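Local coordinates for protein methyl-accepting chemotaxis sensory transducer (Anaeromyxobacter dehalogenans, PDB 4K08) that probably senses small ligands in the periplasm through a PAS-like Cache domain and passes the signal on to the chemotaxis machinery, at residues A13-A18 with F126-Q131; H19-H24 with L44-A49; Y57-D62 with V108-P113; E95-V100 with G134-S139. One frame throughout, in Å; residues are numbered along the deposited sequence.

Interaction 1 of 4, residues A13-A18 with F126-Q131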
loop_
_atom_site.group_PDB
_atom_site.type_symbol
_atom_site.label_atom_id
_atom_site.label_comp_id
_atom_site.label_asym_id
_atom_site.label_seq_id
_atom_site.Cartn_x
_atom_site.Cartn_y
_atom_site.Cartn_z
ATOM N N ALA A 13 4.986 -3.040 -10.863
ATOM C CA ALA A 13 6.418 -2.762 -10.874
ATOM C C ALA A 13 6.822 -1.668 -9.862
ATOM O O ALA A 13 7.918 -1.730 -9.279
ATOM C CB ALA A 13 6.861 -2.377 -12.270
ATOM N N LEU A 14 5.975 -0.653 -9.670
ATOM C CA LEU A 14 6.301 0.405 -8.695
ATOM C C LEU A 14 6.118 -0.122 -7.269
ATOM O O LEU A 14 6.853 0.260 -6.342
ATOM C CB LEU A 14 5.460 1.684 -8.931
ATOM C CG LEU A 14 6.052 2.721 -9.927
ATOM C CD1 LEU A 14 7.145 3.582 -9.236
ATOM C CD2 LEU A 14 6.634 2.081 -11.201
ATOM N N VAL A 15 5.137 -1.004 -7.084
ATOM C CA VAL A 15 4.921 -1.548 -5.771
ATOM C C VAL A 15 6.090 -2.474 -5.450
ATOM O O VAL A 15 6.524 -2.561 -4.298
ATOM C CB VAL A 15 3.577 -2.292 -5.650
ATOM C CG1 VAL A 15 3.561 -3.142 -4.394
ATOM C CG2 VAL A 15 2.410 -1.284 -5.679
ATOM N N GLU A 16 6.612 -3.165 -6.459
ATOM C CA GLU A 16 7.776 -4.008 -6.222
ATOM C C GLU A 16 8.989 -3.154 -5.842
ATOM O O GLU A 16 9.817 -3.565 -5.029
ATOM C CB GLU A 16 8.081 -4.897 -7.434
ATOM C CG GLU A 16 7.407 -6.214 -7.329
ATOM C CD GLU A 16 7.914 -7.008 -6.118
ATOM O OE1 GLU A 16 9.160 -7.235 -6.014
ATOM O OE2 GLU A 16 7.058 -7.400 -5.277
ATOM N N ALA A 17 9.087 -1.957 -6.408
ATOM C CA ALA A 17 10.140 -1.036 -5.999
ATOM C C ALA A 17 10.002 -0.682 -4.527
ATOM O O ALA A 17 11.003 -0.647 -3.805
ATOM C CB ALA A 17 10.126 0.227 -6.849
ATOM N N ALA A 18 8.764 -0.410 -4.092
ATOM C CA ALA A 18 8.462 -0.068 -2.700
ATOM C C ALA A 18 8.784 -1.270 -1.804
ATOM O O ALA A 18 9.291 -1.105 -0.692
ATOM C CB ALA A 18 6.997 0.327 -2.544
ATOM N N PHE A 126 -2.079 -3.057 -6.621
ATOM C CA PHE A 126 -1.227 -4.178 -6.244
ATOM C C PHE A 126 -0.741 -4.017 -4.792
ATOM O O PHE A 126 -0.175 -2.962 -4.427
ATOM C CB PHE A 126 -0.032 -4.317 -7.177
ATOM C CG PHE A 126 0.645 -5.673 -7.087
ATOM C CD1 PHE A 126 0.052 -6.802 -7.671
ATOM C CD2 PHE A 126 1.846 -5.822 -6.407
ATOM C CE1 PHE A 126 0.661 -8.057 -7.602
ATOM C CE2 PHE A 126 2.468 -7.078 -6.321
ATOM C CZ PHE A 126 1.869 -8.197 -6.919
ATOM N N VAL A 127 -0.977 -5.047 -3.976
ATOM C CA VAL A 127 -0.490 -5.075 -2.595
ATOM C C VAL A 127 0.524 -6.183 -2.364
ATOM O O VAL A 127 0.452 -7.271 -2.946
ATOM C CB VAL A 127 -1.610 -5.241 -1.574
ATOM C CG1 VAL A 127 -2.479 -3.971 -1.535
ATOM C CG2 VAL A 127 -2.440 -6.570 -1.840
ATOM N N THR A 128 1.484 -5.886 -1.507
ATOM C CA THR A 128 2.525 -6.847 -1.183
ATOM C C THR A 128 2.785 -6.791 0.319
ATOM O O THR A 128 2.259 -5.927 1.000
ATOM C CB THR A 128 3.787 -6.584 -2.003
ATOM O OG1 THR A 128 4.668 -7.711 -1.863
ATOM C CG2 THR A 128 4.454 -5.299 -1.540
ATOM N N GLN A 129 3.568 -7.715 0.860
ATOM C CA GLN A 129 3.768 -7.714 2.308
ATOM C C GLN A 129 5.244 -7.646 2.629
ATOM O O GLN A 129 6.097 -8.049 1.820
ATOM C CB GLN A 129 3.173 -8.982 2.956
ATOM C CG GLN A 129 3.937 -10.220 2.575
ATOM C CD GLN A 129 3.347 -11.501 3.151
ATOM O OE1 GLN A 129 2.486 -11.482 4.064
ATOM N NE2 GLN A 129 3.824 -12.632 2.631
ATOM N N TYR A 130 5.535 -7.142 3.823
ATOM C CA TYR A 130 6.855 -7.327 4.421
ATOM C C TYR A 130 6.620 -8.007 5.771
ATOM O O TYR A 130 6.222 -7.363 6.744
ATOM C CB TYR A 130 7.620 -5.976 4.531
ATOM C CG TYR A 130 8.991 -6.185 5.129
ATOM C CD1 TYR A 130 9.933 -7.009 4.491
ATOM C CD2 TYR A 130 9.330 -5.632 6.360
ATOM C CE1 TYR A 130 11.196 -7.251 5.053
ATOM C CE2 TYR A 130 10.592 -5.867 6.935
ATOM C CZ TYR A 130 11.516 -6.677 6.273
ATOM O OH TYR A 130 12.773 -6.897 6.836
ATOM N N GLN A 131 6.804 -9.323 5.832
ATOM C CA GLN A 131 6.305 -10.086 6.979
ATOM C C GLN A 131 6.990 -9.747 8.296
ATOM O O GLN A 131 6.333 -9.701 9.341
ATOM C CB GLN A 131 6.410 -11.599 6.735
ATOM C CG GLN A 131 5.283 -12.134 5.877
ATOM C CD GLN A 131 4.995 -13.596 6.154
ATOM O OE1 GLN A 131 5.842 -14.458 5.911
ATOM N NE2 GLN A 131 3.804 -13.884 6.697
#
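Val15 on helix 5-30 packs against Phe126 and Thr128 of strand 120-130 in an apolar helix-on-sheet contact, buried between the long N-terminal helix and one face of the antiparallel sheet. The short segments run nearly parallel, at 22°, with their axes 8.4 Å apart, and no hydrogen bond joins them. Both methyls of Val15 are used. Its CG1, set anti to the backbone N (chi1 165°), comes in at the edge of the Phe126 ring, near the ring plane, where it lies 3.8 Å from Phe126 CD2. The same methyl also touches Thr128 CG2, at 3.7 Å, in a direction roughly square to the ring contact. Val15 CG2 rests against the strand backbone, 3.3 Å from Phe126 O. Cutting this residue back to alanine would probably leave both the Phe126 ring edge and the Thr128 methyl without their partner and open a gap against the helix. At the exposed margin Glu16 bends over toward Thr128, but its OE2 stays 4.2 Å from Thr128 OG1, too far for a bond. Phe126 also meets Phe107 edge-to-face. A long N-terminal helix laid along an antiparallel sheet in this way is typical of the PAS-like fold of Cache sensor domains.

Interaction 2 of 4, residues H19-H24 with L44-A49. With ZN (zinc ion), chain B.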
loop_
_atom_site.group_PDB
_atom_site.type_symbol
_atom_site.label_atom_id
_atom_site.label_comp_id
_atom_site.label_asym_id
_atom_site.label_seq_id
_atom_site.Cartn_x
_atom_site.Cartn_y
_atom_site.Cartn_z
ATOM N N HIS A 19 8.520 -2.482 -2.301
ATOM C CA HIS A 19 8.874 -3.693 -1.543
ATOM C C HIS A 19 10.413 -3.748 -1.351
ATOM O O HIS A 19 10.915 -4.039 -0.264
ATOM C CB HIS A 19 8.364 -4.951 -2.259
ATOM C CG HIS A 19 8.329 -6.171 -1.384
ATOM N ND1 HIS A 19 8.875 -7.377 -1.757
ATOM C CD2 HIS A 19 7.808 -6.366 -0.145
ATOM C CE1 HIS A 19 8.706 -8.257 -0.784
ATOM N NE2 HIS A 19 8.058 -7.667 0.200
ATOM N N GLY A 20 11.157 -3.428 -2.404
ATOM C CA GLY A 20 12.608 -3.381 -2.342
ATOM C C GLY A 20 13.168 -2.396 -1.318
ATOM O O GLY A 20 14.094 -2.707 -0.557
ATOM N N LEU A 21 12.623 -1.185 -1.328
ATOM C CA LEU A 21 12.973 -0.148 -0.375
ATOM C C LEU A 21 12.699 -0.604 1.058
ATOM O O LEU A 21 13.545 -0.440 1.944
ATOM C CB LEU A 21 12.158 1.094 -0.751
ATOM C CG LEU A 21 11.736 2.266 0.106
ATOM C CD1 LEU A 21 10.818 3.145 -0.833
ATOM C CD2 LEU A 21 11.026 1.925 1.366
ATOM N N VAL A 22 11.523 -1.193 1.287
ATOM C CA VAL A 22 11.206 -1.721 2.610
ATOM C C VAL A 22 12.170 -2.887 3.019
ATOM O O VAL A 22 12.759 -2.840 4.127
ATOM C CB VAL A 22 9.719 -2.120 2.730
ATOM C CG1 VAL A 22 9.489 -2.877 4.050
ATOM C CG2 VAL A 22 8.811 -0.866 2.632
ATOM N N GLU A 23 12.386 -3.879 2.144
ATOM C CA GLU A 23 13.305 -4.986 2.486
ATOM C C GLU A 23 14.689 -4.454 2.793
ATOM O O GLU A 23 15.314 -4.892 3.740
ATOM C CB GLU A 23 13.388 -6.059 1.390
ATOM C CG GLU A 23 12.100 -6.863 1.234
ATOM C CD GLU A 23 12.299 -8.241 0.595
ATOM O OE1 GLU A 23 13.384 -8.482 0.010
ATOM O OE2 GLU A 23 11.363 -9.080 0.687
ATOM N N HIS A 24 15.151 -3.475 2.015
ATOM C CA HIS A 24 16.485 -2.897 2.213
ATOM C C HIS A 24 16.677 -2.344 3.617
ATOM O O HIS A 24 17.725 -2.563 4.240
ATOM C CB HIS A 24 16.769 -1.776 1.198
ATOM C CG HIS A 24 18.211 -1.379 1.138
ATOM N ND1 HIS A 24 19.218 -2.278 0.836
ATOM C CD2 HIS A 24 18.821 -0.190 1.373
ATOM C CE1 HIS A 24 20.381 -1.655 0.865
ATOM N NE2 HIS A 24 20.172 -0.389 1.197
ATOM N N LEU A 44 9.095 4.512 5.964
ATOM C CA LEU A 44 7.896 5.374 5.908
ATOM C C LEU A 44 8.184 6.783 5.407
ATOM O O LEU A 44 7.354 7.372 4.744
ATOM C CB LEU A 44 7.207 5.502 7.275
ATOM C CG LEU A 44 6.609 4.194 7.800
ATOM C CD1 LEU A 44 5.957 4.424 9.167
ATOM C CD2 LEU A 44 5.611 3.560 6.771
ATOM N N GLU A 45 9.319 7.351 5.801
ATOM C CA GLU A 45 9.720 8.659 5.301
ATOM C C GLU A 45 9.856 8.637 3.761
ATOM O O GLU A 45 9.351 9.535 3.079
ATOM C CB GLU A 45 11.047 9.080 5.944
ATOM C CG GLU A 45 11.680 10.299 5.334
ATOM C CD GLU A 45 13.040 10.603 5.968
ATOM O OE1 GLU A 45 13.914 9.689 6.090
ATOM O OE2 GLU A 45 13.233 11.769 6.350
ATOM N N ALA A 46 10.472 7.592 3.217
ATOM C CA ALA A 46 10.619 7.456 1.773
ATOM C C ALA A 46 9.214 7.228 1.134
ATOM O O ALA A 46 8.836 7.923 0.194
ATOM C CB ALA A 46 11.585 6.319 1.430
ATOM N N LEU A 47 8.425 6.314 1.678
ATOM C CA LEU A 47 7.083 6.072 1.120
ATOM C C LEU A 47 6.152 7.261 1.214
ATOM O O LEU A 47 5.319 7.472 0.330
ATOM C CB LEU A 47 6.419 4.849 1.774
ATOM C CG LEU A 47 7.183 3.552 1.468
ATOM C CD1 LEU A 47 6.724 2.387 2.390
ATOM C CD2 LEU A 47 7.035 3.181 -0.001
ATOM N N ARG A 48 6.255 8.024 2.287
ATOM C CA ARG A 48 5.432 9.217 2.449
ATOM C C ARG A 48 5.810 10.309 1.398
ATOM O O ARG A 48 4.938 11.047 0.899
ATOM C CB ARG A 48 5.599 9.786 3.855
ATOM C CG ARG A 48 4.745 11.013 4.123
ATOM C CD ARG A 48 4.924 11.502 5.586
ATOM N NE ARG A 48 4.212 12.757 5.764
ATOM C CZ ARG A 48 4.773 13.963 5.664
ATOM N NH1 ARG A 48 6.092 14.107 5.480
ATOM N NH2 ARG A 48 4.005 15.031 5.776
ATOM N N ALA A 49 7.089 10.382 1.076
ATOM C CA ALA A 49 7.625 11.465 0.234
ATOM C C ALA A 49 7.486 11.147 -1.259
ATOM O O ALA A 49 7.345 12.048 -2.053
ATOM C CB ALA A 49 9.151 11.760 0.605
HETATM ZN ZN ZN B . 21.689 0.796 0.452
HETATM O O HOH W 1 23.323 -0.294 1.912
#
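Leu21 and Val22 on helix 5-30 meet Leu47 and Ala46 on helix 36-49 in an antiparallel helix pair, part of the helical layer of this Cache domain. The two short segments run at 160° with axes 10.4 Å apart, a wide spacing bridged by leucine side chains. The more enclosed part lies on the side facing the sheet. There Leu47 reaches in with both methyls: its CD1 meets Val22 CG2 at 3.9 Å, the two side chains crossing at about a right angle, while its CD2 turns to Leu21. Val22 and Leu47 are buried, and Trp135 and Phe58 close round them from the sheet side. The other side is more open. Ala46 has just its CB to offer, 4.0 Å from Leu21 CD1, and both residues are partly exposed. Farther out, exposed His24 takes no part in the packing; its NE2 binds a zinc ion at 2.1 Å, and a water also binds the ion, at 2.5 Å. With CG of Leu21 held anti to its backbone N (chi1 156°), the side chain extends across the gap, and its CD1 touches both Ala46 CB and, in a direction about square to that, Leu47 CD2 at 3.9 Å.

Interaction 3 of 4, residues Y57-D62 with V108-P113. With ACT (acetate ion), chain C.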
loop_
_atom_site.group_PDB
_atom_site.type_symbol
_atom_site.label_atom_id
_atom_site.label_comp_id
_atom_site.label_asym_id
_atom_site.label_seq_id
_atom_site.Cartn_x
_atom_site.Cartn_y
_atom_site.Cartn_z
ATOM N N TYR A 57 0.513 7.214 -5.596
ATOM C CA TYR A 57 1.153 7.152 -4.269
ATOM C C TYR A 57 1.113 5.743 -3.650
ATOM O O TYR A 57 0.388 4.837 -4.146
ATOM C CB TYR A 57 0.452 8.145 -3.346
ATOM C CG TYR A 57 -0.997 7.712 -3.093
ATOM C CD1 TYR A 57 -1.315 6.818 -2.063
ATOM C CD2 TYR A 57 -2.034 8.214 -3.902
ATOM C CE1 TYR A 57 -2.669 6.394 -1.854
ATOM C CE2 TYR A 57 -3.374 7.827 -3.697
ATOM C CZ TYR A 57 -3.680 6.917 -2.678
ATOM O OH TYR A 57 -5.000 6.571 -2.520
ATOM N N PHE A 58 1.854 5.574 -2.544
ATOM C CA PHE A 58 1.937 4.296 -1.818
ATOM C C PHE A 58 1.260 4.484 -0.462
ATOM O O PHE A 58 1.312 5.577 0.053
ATOM C CB PHE A 58 3.415 3.896 -1.562
ATOM C CG PHE A 58 4.232 3.722 -2.829
ATOM C CD1 PHE A 58 4.145 2.549 -3.580
ATOM C CD2 PHE A 58 5.058 4.751 -3.294
ATOM C CE1 PHE A 58 4.875 2.410 -4.768
ATOM C CE2 PHE A 58 5.793 4.616 -4.445
ATOM C CZ PHE A 58 5.701 3.441 -5.197
ATOM N N TRP A 59 0.715 3.429 0.156
ATOM C CA TRP A 59 0.315 3.508 1.552
ATOM C C TRP A 59 0.810 2.239 2.236
ATOM O O TRP A 59 1.171 1.269 1.588
ATOM C CB TRP A 59 -1.240 3.577 1.722
ATOM C CG TRP A 59 -1.887 2.213 1.419
ATOM C CD1 TRP A 59 -2.130 1.165 2.320
ATOM C CD2 TRP A 59 -2.316 1.729 0.135
ATOM N NE1 TRP A 59 -2.715 0.099 1.661
ATOM C CE2 TRP A 59 -2.796 0.383 0.325
ATOM C CE3 TRP A 59 -2.334 2.277 -1.155
ATOM C CZ2 TRP A 59 -3.305 -0.392 -0.725
ATOM C CZ3 TRP A 59 -2.866 1.483 -2.229
ATOM C CH2 TRP A 59 -3.336 0.169 -1.996
ATOM N N VAL A 60 0.810 2.250 3.562
ATOM C CA VAL A 60 1.187 1.092 4.321
ATOM C C VAL A 60 0.104 0.837 5.360
ATOM O O VAL A 60 -0.294 1.751 6.093
ATOM C CB VAL A 60 2.538 1.304 5.057
ATOM C CG1 VAL A 60 2.845 0.029 5.924
ATOM C CG2 VAL A 60 3.677 1.630 4.054
ATOM N N ASN A 61 -0.382 -0.397 5.430
ATOM C CA ASN A 61 -1.193 -0.785 6.577
ATOM C C ASN A 61 -0.653 -2.077 7.187
ATOM O O ASN A 61 0.170 -2.726 6.564
ATOM C CB ASN A 61 -2.697 -0.894 6.229
ATOM C CG ASN A 61 -3.006 -2.003 5.219
ATOM O OD1 ASN A 61 -3.051 -1.765 4.004
ATOM N ND2 ASN A 61 -3.244 -3.216 5.724
ATOM N N ASP A 62 -1.106 -2.430 8.392
ATOM C CA ASP A 62 -0.640 -3.691 9.015
ATOM C C ASP A 62 -1.731 -4.744 8.945
ATOM O O ASP A 62 -2.752 -4.559 8.239
ATOM C CB ASP A 62 -0.140 -3.533 10.477
ATOM C CG ASP A 62 -1.248 -3.136 11.472
ATOM O OD1 ASP A 62 -2.477 -3.357 11.237
ATOM O OD2 ASP A 62 -0.869 -2.564 12.526
ATOM N N VAL A 108 -6.137 -6.114 -6.030
ATOM C CA VAL A 108 -7.450 -6.034 -5.392
ATOM C C VAL A 108 -8.083 -4.782 -5.977
ATOM O O VAL A 108 -7.407 -3.720 -6.059
ATOM C CB VAL A 108 -7.384 -5.898 -3.826
ATOM C CG1 VAL A 108 -8.789 -5.663 -3.241
ATOM C CG2 VAL A 108 -6.731 -7.124 -3.175
ATOM N N ASP A 109 -9.355 -4.891 -6.376
ATOM C CA ASP A 109 -10.069 -3.743 -6.908
ATOM C C ASP A 109 -11.114 -3.254 -5.914
ATOM O O ASP A 109 -11.626 -4.015 -5.125
ATOM C CB ASP A 109 -10.637 -4.019 -8.316
ATOM C CG ASP A 109 -11.449 -5.273 -8.387
ATOM O OD1 ASP A 109 -12.343 -5.485 -7.527
ATOM O OD2 ASP A 109 -11.199 -6.063 -9.323
ATOM N N TYR A 110 -11.373 -1.954 -5.912
ATOM C CA TYR A 110 -12.266 -1.338 -4.936
ATOM C C TYR A 110 -12.443 0.108 -5.382
ATOM O O TYR A 110 -11.875 0.514 -6.402
ATOM C CB TYR A 110 -11.661 -1.378 -3.491
ATOM C CG TYR A 110 -10.245 -0.801 -3.408
ATOM C CD1 TYR A 110 -9.151 -1.553 -3.827
ATOM C CD2 TYR A 110 -10.010 0.504 -2.929
ATOM C CE1 TYR A 110 -7.824 -1.025 -3.749
ATOM C CE2 TYR A 110 -8.660 1.044 -2.855
ATOM C CZ TYR A 110 -7.605 0.268 -3.280
ATOM O OH TYR A 110 -6.309 0.748 -3.223
ATOM N N LEU A 111 -13.225 0.869 -4.621
ATOM C CA LEU A 111 -13.499 2.264 -4.906
ATOM C C LEU A 111 -12.754 3.139 -3.903
ATOM O O LEU A 111 -12.888 2.941 -2.682
ATOM C CB LEU A 111 -15.004 2.556 -4.772
ATOM C CG LEU A 111 -15.940 1.741 -5.692
ATOM C CD1 LEU A 111 -17.383 1.653 -5.099
ATOM C CD2 LEU A 111 -15.901 2.407 -7.103
ATOM N N TRP A 112 -12.050 4.142 -4.410
ATOM C CA TRP A 112 -11.216 5.022 -3.584
ATOM C C TRP A 112 -11.044 6.358 -4.324
ATOM O O TRP A 112 -10.926 6.384 -5.554
ATOM C CB TRP A 112 -9.823 4.413 -3.330
ATOM C CG TRP A 112 -9.139 5.096 -2.167
ATOM C CD1 TRP A 112 -8.305 6.209 -2.195
ATOM C CD2 TRP A 112 -9.219 4.678 -0.798
ATOM N NE1 TRP A 112 -7.879 6.496 -0.899
ATOM C CE2 TRP A 112 -8.437 5.574 -0.030
ATOM C CE3 TRP A 112 -9.891 3.626 -0.146
ATOM C CZ2 TRP A 112 -8.304 5.454 1.371
ATOM C CZ3 TRP A 112 -9.749 3.492 1.270
ATOM C CH2 TRP A 112 -8.973 4.425 2.004
ATOM N N PRO A 113 -11.075 7.471 -3.579
ATOM C CA PRO A 113 -10.923 8.766 -4.270
ATOM C C PRO A 113 -9.531 8.998 -4.862
ATOM O O PRO A 113 -8.507 8.440 -4.436
ATOM C CB PRO A 113 -11.188 9.813 -3.182
ATOM C CG PRO A 113 -11.165 9.077 -1.856
ATOM C CD PRO A 113 -11.291 7.595 -2.124
HETATM C C ACT C . -5.775 3.431 -1.236
HETATM O O ACT C . -5.395 4.636 -0.986
HETATM O OXT ACT C . -5.993 3.107 -2.431
HETATM C CH3 ACT C . -5.970 2.354 -0.159
HETATM O O HOH W 2 -6.473 9.615 -2.296
#
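Tyr57, Trp59 and Tyr110 each carry CG between the backbone N and the carbonyl carbon (chi1 73° in Trp59), whereas Trp112 has CG anti to its backbone N (-163°); these turns bring four rings from two well-separated segments round one acetate ion. Direct contact is slight. Trp59 CH2 approaches Tyr110 OH obliquely at 3.3 Å, and Tyr57 OH, though close to Trp112 NE1, makes no hydrogen bond with it because the angle is poor. The acetate does the joining: Tyr57 OH donates to its O at 2.5 Å, and Tyr110 OH donates to its OXT at 2.5 Å, each oxygen lying at the edge of the ring that serves it. The acetate methyl sits 3.5 Å above the centre of the Trp59 ring, and the Trp112 ring presents a face to acetate O. Trp59 NE1 holds its indole in place by donating to Asn61 OD1 at 3.0 Å, within the planes of both groups. A leucine in place of Trp59 would probably deprive the acetate methyl of its flat floor and leave Asn61 OD1 without this donor. His70 and Lys123 also bond to the acetate, which probably came from the crystallisation liquor. Hydroxyl, imidazole and amine donors for a carboxylate, beside an indole face under its methyl, are consistent with a ligand pocket suited to small carboxylates, as in other Cache domains.

Interaction 4 of 4, residues E95-V100 with G134-S139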
loop_
_atom_site.group_PDB
_atom_site.type_symbol
_atom_site.label_atom_id
_atom_site.label_comp_id
_atom_site.label_asym_id
_atom_site.label_seq_id
_atom_site.Cartn_x
_atom_site.Cartn_y
_atom_site.Cartn_z
ATOM N N GLU A 95 -9.551 -7.258 2.630
ATOM C CA GLU A 95 -9.222 -8.031 1.432
ATOM C C GLU A 95 -7.724 -7.956 1.082
ATOM O O GLU A 95 -7.153 -8.924 0.588
ATOM C CB GLU A 95 -10.115 -7.632 0.250
ATOM C CG GLU A 95 -11.562 -8.125 0.385
ATOM C CD GLU A 95 -11.666 -9.651 0.498
ATOM O OE1 GLU A 95 -11.269 -10.333 -0.476
ATOM O OE2 GLU A 95 -12.115 -10.167 1.559
ATOM N N PHE A 96 -7.075 -6.824 1.350
ATOM C CA PHE A 96 -5.612 -6.747 1.193
ATOM C C PHE A 96 -4.915 -7.774 2.097
ATOM O O PHE A 96 -3.985 -8.456 1.685
ATOM C CB PHE A 96 -5.062 -5.372 1.590
ATOM C CG PHE A 96 -5.572 -4.229 0.751
ATOM C CD1 PHE A 96 -6.121 -4.444 -0.503
ATOM C CD2 PHE A 96 -5.444 -2.914 1.210
ATOM C CE1 PHE A 96 -6.578 -3.369 -1.265
ATOM C CE2 PHE A 96 -5.911 -1.836 0.452
ATOM C CZ PHE A 96 -6.463 -2.067 -0.789
ATOM N N VAL A 97 -5.337 -7.807 3.354
ATOM C CA VAL A 97 -4.680 -8.658 4.348
ATOM C C VAL A 97 -4.891 -10.127 3.973
ATOM O O VAL A 97 -3.942 -10.913 4.044
ATOM C CB VAL A 97 -5.153 -8.344 5.812
ATOM C CG1 VAL A 97 -4.776 -9.517 6.842
ATOM C CG2 VAL A 97 -4.619 -6.995 6.232
ATOM N N ARG A 98 -6.109 -10.484 3.539
ATOM C CA ARG A 98 -6.389 -11.865 3.097
ATOM C C ARG A 98 -5.553 -12.241 1.882
ATOM O O ARG A 98 -5.024 -13.329 1.801
ATOM C CB ARG A 98 -7.871 -12.071 2.755
ATOM C CG ARG A 98 -8.806 -12.136 3.955
ATOM C CD ARG A 98 -10.175 -12.733 3.542
ATOM N NE ARG A 98 -11.252 -11.750 3.635
ATOM C CZ ARG A 98 -11.650 -11.196 4.789
ATOM N NH1 ARG A 98 -12.646 -10.275 4.792
ATOM N NH2 ARG A 98 -11.033 -11.547 5.949
ATOM N N THR A 99 -5.420 -11.313 0.946
ATOM C CA THR A 99 -4.654 -11.548 -0.270
ATOM C C THR A 99 -3.175 -11.770 0.025
ATOM O O THR A 99 -2.561 -12.666 -0.552
ATOM C CB THR A 99 -4.762 -10.324 -1.210
ATOM O OG1 THR A 99 -6.141 -10.104 -1.520
ATOM C CG2 THR A 99 -3.955 -10.532 -2.493
ATOM N N VAL A 100 -2.565 -10.935 0.871
ATOM C CA VAL A 100 -1.137 -11.113 1.105
ATOM C C VAL A 100 -0.941 -12.316 2.057
ATOM O O VAL A 100 0.013 -13.060 1.884
ATOM C CB VAL A 100 -0.384 -9.876 1.667
ATOM C CG1 VAL A 100 -0.632 -8.566 0.757
ATOM C CG2 VAL A 100 -0.738 -9.642 3.120
ATOM N N GLY A 134 4.912 -7.125 9.717
ATOM C CA GLY A 134 3.467 -7.268 9.589
ATOM C C GLY A 134 2.896 -6.135 8.724
ATOM O O GLY A 134 1.780 -5.663 8.980
ATOM N N TRP A 135 3.664 -5.665 7.732
ATOM C CA TRP A 135 3.210 -4.586 6.843
ATOM C C TRP A 135 2.594 -5.087 5.533
ATOM O O TRP A 135 3.030 -6.101 4.969
ATOM C CB TRP A 135 4.388 -3.677 6.449
ATOM C CG TRP A 135 4.765 -2.737 7.510
ATOM C CD1 TRP A 135 4.274 -2.688 8.783
ATOM C CD2 TRP A 135 5.690 -1.674 7.391
ATOM N NE1 TRP A 135 4.860 -1.655 9.474
ATOM C CE2 TRP A 135 5.726 -1.008 8.631
ATOM C CE3 TRP A 135 6.483 -1.196 6.332
ATOM C CZ2 TRP A 135 6.556 0.108 8.861
ATOM C CZ3 TRP A 135 7.297 -0.100 6.556
ATOM C CH2 TRP A 135 7.339 0.531 7.818
ATOM N N VAL A 136 1.627 -4.325 5.035
ATOM C CA VAL A 136 1.149 -4.474 3.673
ATOM C C VAL A 136 1.485 -3.165 2.974
ATOM O O VAL A 136 1.160 -2.116 3.504
ATOM C CB VAL A 136 -0.386 -4.685 3.636
ATOM C CG1 VAL A 136 -0.931 -4.683 2.163
ATOM C CG2 VAL A 136 -0.744 -6.003 4.370
ATOM N N VAL A 137 2.146 -3.219 1.826
ATOM C CA VAL A 137 2.495 -1.994 1.077
ATOM C C VAL A 137 1.743 -2.035 -0.254
ATOM O O VAL A 137 1.696 -3.098 -0.905
ATOM C CB VAL A 137 4.026 -1.921 0.810
ATOM C CG1 VAL A 137 4.402 -0.568 0.175
ATOM C CG2 VAL A 137 4.789 -2.155 2.121
ATOM N N GLY A 138 1.101 -0.931 -0.638
ATOM C CA GLY A 138 0.236 -0.961 -1.812
ATOM C C GLY A 138 0.324 0.306 -2.640
ATOM O O GLY A 138 0.788 1.353 -2.155
ATOM N N SER A 139 -0.117 0.200 -3.894
ATOM C CA SER A 139 -0.337 1.360 -4.760
ATOM C C SER A 139 -1.338 0.899 -5.807
ATOM O O SER A 139 -1.413 -0.304 -6.089
ATOM C CB SER A 139 0.963 1.844 -5.440
ATOM O OG SER A 139 0.737 3.046 -6.167
#
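Val136 is the bump of this contact: pointing from strand 135-142 toward helix 92-103, it fits into a shallow hollow formed by Phe96, Val97 and Val100, one turn of the helix. The segments cross at 107°, with axes 9.6 Å apart, and Val136 is the one strand residue here that touches the helix segment, as suits so steep a crossing. Val136 CG2 meets Val100 CG2 at 3.8 Å and, more loosely, Val97 CG2 at 4.4 Å; Val136 CG1 lies 4.1 Å from Val100 CG1 and 4.2 Å from Phe96 CB. Val100 thus presents both branches to both branches of Val136. Setting CG1 of Val136 anti to the backbone N (chi1 174°) leaves CG2 beside that N, which spreads the fork across the helix turn. Gly138 offers no side chain on the helix-facing side, and the Phe96 ring continues past it to meet Trp59 and Tyr110. On the helix's outer side, Arg98 NE forms a salt bridge with Glu95 OE2, away from the valines. With all four touching residues buried and apolar, the join of helix 92-103 to the sheet of this PAS-like Cache domain rests on shape and the exclusion of water, not on polar bonds.

In the fold
All four contacts lie in one Cache domain, built round an antiparallel sheet ordered 67-69, 59-62, 135-142, 120-130, 105-113. Interactions 1 and 4 bring helices 5-30 and 92-103 onto its opposite faces, their centres about 9 Å apart, and adjacent strands 120-130 and 135-142 link them. Interaction 2 shares helix 5-30 with interaction 1, centres about 10 Å apart, and adds helix 36-49 to the same layer. Interaction 3 joins strands 59-62 and 105-113 across the acetate site, about 16 Å centre to centre from interaction 2. Along the chain, interaction 2 closes before 3 opens, 3 and 4 interleave, and interaction 1 spans both 2 and 3. The probable ligand pocket thus shares its sheet with the N-terminal helix.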